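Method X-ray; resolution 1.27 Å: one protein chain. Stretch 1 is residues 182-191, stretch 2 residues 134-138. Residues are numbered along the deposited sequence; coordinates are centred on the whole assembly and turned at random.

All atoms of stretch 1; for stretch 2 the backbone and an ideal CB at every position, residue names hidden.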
# COMPACT_ATOMS: atom_id res chain seq x y z
N ALA A 182 4.20 3.58 -9.37
CA ALA A 182 3.46 4.85 -9.36
C ALA A 182 3.54 5.51 -7.99
O ALA A 182 3.84 6.70 -7.88
CB ALA A 182 2.01 4.64 -9.80
N VAL A 183 3.27 4.77 -6.93
CA VAL A 183 3.31 5.39 -5.61
C VAL A 183 4.73 5.76 -5.21
O VAL A 183 4.96 6.80 -4.58
CB VAL A 183 2.58 4.53 -4.55
CG1 VAL A 183 3.40 3.33 -4.16
CG2 VAL A 183 2.26 5.41 -3.32
N ALA A 184 5.71 4.93 -5.57
CA ALA A 184 7.10 5.22 -5.22
C ALA A 184 7.57 6.50 -5.89
O ALA A 184 8.27 7.31 -5.27
CB ALA A 184 8.02 4.06 -5.58
N LYS A 185 7.18 6.71 -7.15
CA LYS A 185 7.55 7.94 -7.84
C LYS A 185 6.92 9.16 -7.18
O LYS A 185 7.57 10.20 -7.03
CB LYS A 185 7.15 7.84 -9.31
CG LYS A 185 7.51 9.06 -10.15
CD LYS A 185 7.24 8.80 -11.63
CE LYS A 185 7.69 9.99 -12.47
NZ LYS A 185 7.23 9.89 -13.88
N LEU A 186 5.65 9.07 -6.76
CA LEU A 186 5.02 10.17 -6.05
C LEU A 186 5.75 10.49 -4.75
O LEU A 186 5.93 11.67 -4.41
CB LEU A 186 3.55 9.85 -5.77
CG LEU A 186 2.65 9.78 -6.99
CD1 LEU A 186 1.26 9.30 -6.58
CD2 LEU A 186 2.56 11.11 -7.71
N VAL A 187 6.16 9.46 -4.01
CA VAL A 187 6.90 9.67 -2.76
C VAL A 187 8.23 10.35 -3.04
O VAL A 187 8.63 11.29 -2.34
CB VAL A 187 7.07 8.33 -2.02
CG1 VAL A 187 8.09 8.47 -0.90
CG2 VAL A 187 5.72 7.85 -1.49
N LEU A 188 8.96 9.88 -4.06
CA LEU A 188 10.25 10.49 -4.38
C LEU A 188 10.09 11.95 -4.79
O LEU A 188 10.93 12.79 -4.43
CB LEU A 188 10.93 9.69 -5.49
CG LEU A 188 11.54 8.36 -5.07
CD1 LEU A 188 11.89 7.57 -6.33
CD2 LEU A 188 12.78 8.52 -4.22
N THR A 189 9.06 12.26 -5.57
CA THR A 189 8.84 13.65 -5.97
C THR A 189 8.65 14.53 -4.75
O THR A 189 9.18 15.65 -4.70
CB THR A 189 7.64 13.72 -6.91
OG1 THR A 189 7.95 13.04 -8.13
CG2 THR A 189 7.28 15.17 -7.22
N GLU A 190 7.93 14.04 -3.74
CA GLU A 190 7.74 14.82 -2.52
C GLU A 190 9.05 15.00 -1.77
O GLU A 190 9.35 16.10 -1.29
CB GLU A 190 6.68 14.18 -1.62
CG GLU A 190 5.26 14.29 -2.16
CD GLU A 190 4.91 15.70 -2.60
OE1 GLU A 190 5.00 16.62 -1.76
OE2 GLU A 190 4.57 15.90 -3.79
N LEU A 191 9.86 13.95 -1.67
CA LEU A 191 11.17 14.07 -1.04
C LEU A 191 11.99 15.16 -1.70
O LEU A 191 12.60 16.00 -1.03
CB LEU A 191 11.92 12.75 -1.13
CG LEU A 191 11.49 11.67 -0.15
CD1 LEU A 191 12.19 10.38 -0.51
CD2 LEU A 191 11.80 12.10 1.27
N UNK A 134 -1.54 13.17 0.55
CA UNK A 134 -0.45 12.19 0.62
C UNK A 134 -0.32 11.46 -0.72
O UNK A 134 -1.31 11.26 -1.43
CB UNK A 134 -0.69 11.19 1.75
N UNK A 135 0.89 11.05 -1.10
CA UNK A 135 1.02 10.12 -2.24
C UNK A 135 0.11 8.91 -2.06
O UNK A 135 0.15 8.23 -1.03
CB UNK A 135 2.47 9.66 -2.40
N UNK A 136 -0.72 8.64 -3.07
CA UNK A 136 -1.83 7.70 -2.93
C UNK A 136 -2.22 7.17 -4.29
O UNK A 136 -2.46 7.93 -5.22
CB UNK A 136 -3.03 8.36 -2.25
N UNK A 137 -2.28 5.85 -4.40
CA UNK A 137 -2.67 5.14 -5.61
C UNK A 137 -3.70 4.10 -5.22
O UNK A 137 -3.61 3.51 -4.14
CB UNK A 137 -1.47 4.50 -6.30
N UNK A 138 -4.67 3.87 -6.09
CA UNK A 138 -5.69 2.86 -5.86
C UNK A 138 -5.54 1.72 -6.87
O UNK A 138 -5.28 1.95 -8.06
CB UNK A 138 -7.09 3.48 -5.95

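Stretch 1 is a helix running nearly antiparallel to the strand residues of stretch 2 (136-138), at 168° with the axes 8.0 Å apart at closest approach. It turns Ala182, Val183, Leu186 and Glu190 toward stretch 2, with Val187 sideways to it, so most of what it offers is hydrocarbon.

At position 134 the CA-to-CB bond points away from the helix, and no atom of stretch 1 lies within 5.5 Å of the ideal CB. The helix therefore places little demand on this side chain, and many types would do. The deposited residue is Ile134, which makes no contact with stretch 1.

Position 135 is different. Its CA-to-CB bond points toward the helix, and the ideal CB sits 3.5 Å from Leu186 CB and 3.8 Å from Val187 CG2, with Val183 CG2 at 4.4 Å. Such a place suits a compact apolar group, such as alanine, valine or proline, better than a long or charged one. Phi of -51° and psi of 126° lie in the polyproline region, which a proline ring readily accepts. The residue is Pro135, and it has the largest covered area of the five. Its CB packs 3.7 Å from Leu186 CB and 3.8 Å from Val187 CG2, while its CG reaches to 3.9 Å from Glu190 CG, so the ring meets the aliphatic part of that acidic side chain.

At 136 the extended strand turns CA-to-CB away from the helix, and the ideal CB has nothing of stretch 1 within 5.5 Å. Stretch 1 leaves room for a large side chain, and phi and psi of -157° and 128° suit beta-branched or aromatic residues. It is Tyr136, whose side chain makes no contact with stretch 1; its contact is through the backbone, with N 4.1 Å from Leu186 CD1.

The alternation brings 137 back toward the helix. The ideal CB of 137 is 4.4 Å from Val183 CB and 4.9 Å from Ala182 CB, leaving space for a short branch among apolar neighbours. Valine, isoleucine or perhaps threonine would suit the extended backbone, though no polar side chain nearby rewards a hydroxyl. Val137 takes chi1 in t, and its CG2 lies 3.8 Å from Val183 CB and 4.1 Å from both Ala182 CB and Leu186 CD1. One methyl thus touches three helix residues.

Position 138 is out of the helix's reach, so stretch 1 says nothing about it; its own beta backbone favours beta-branched residues. It is Ile138.

Stretch 2 134-138: IPYVI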
# COMPACT_ATOMS: atom_id res chain seq x y z
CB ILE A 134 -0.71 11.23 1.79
CG1 ILE A 134 0.54 10.44 2.19
CG2 ILE A 134 -1.82 10.27 1.46
CD1 ILE A 134 0.33 9.54 3.40
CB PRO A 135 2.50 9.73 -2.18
CG PRO A 135 3.15 10.99 -1.66
CD PRO A 135 2.21 11.47 -0.60
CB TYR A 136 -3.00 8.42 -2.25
CG TYR A 136 -4.31 7.67 -2.28
CD1 TYR A 136 -4.36 6.33 -2.00
CD2 TYR A 136 -5.50 8.32 -2.60
CE1 TYR A 136 -5.55 5.62 -2.05
CE2 TYR A 136 -6.71 7.62 -2.64
CZ TYR A 136 -6.71 6.27 -2.36
OH TYR A 136 -7.87 5.52 -2.39
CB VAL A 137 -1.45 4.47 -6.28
CG1 VAL A 137 -1.85 3.60 -7.47
CG2 VAL A 137 -0.42 5.54 -6.68
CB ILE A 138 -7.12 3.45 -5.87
CG1 ILE A 138 -8.13 2.39 -5.39
CG2 ILE A 138 -7.51 4.00 -7.22
CD1 ILE A 138 -9.45 3.00 -4.87
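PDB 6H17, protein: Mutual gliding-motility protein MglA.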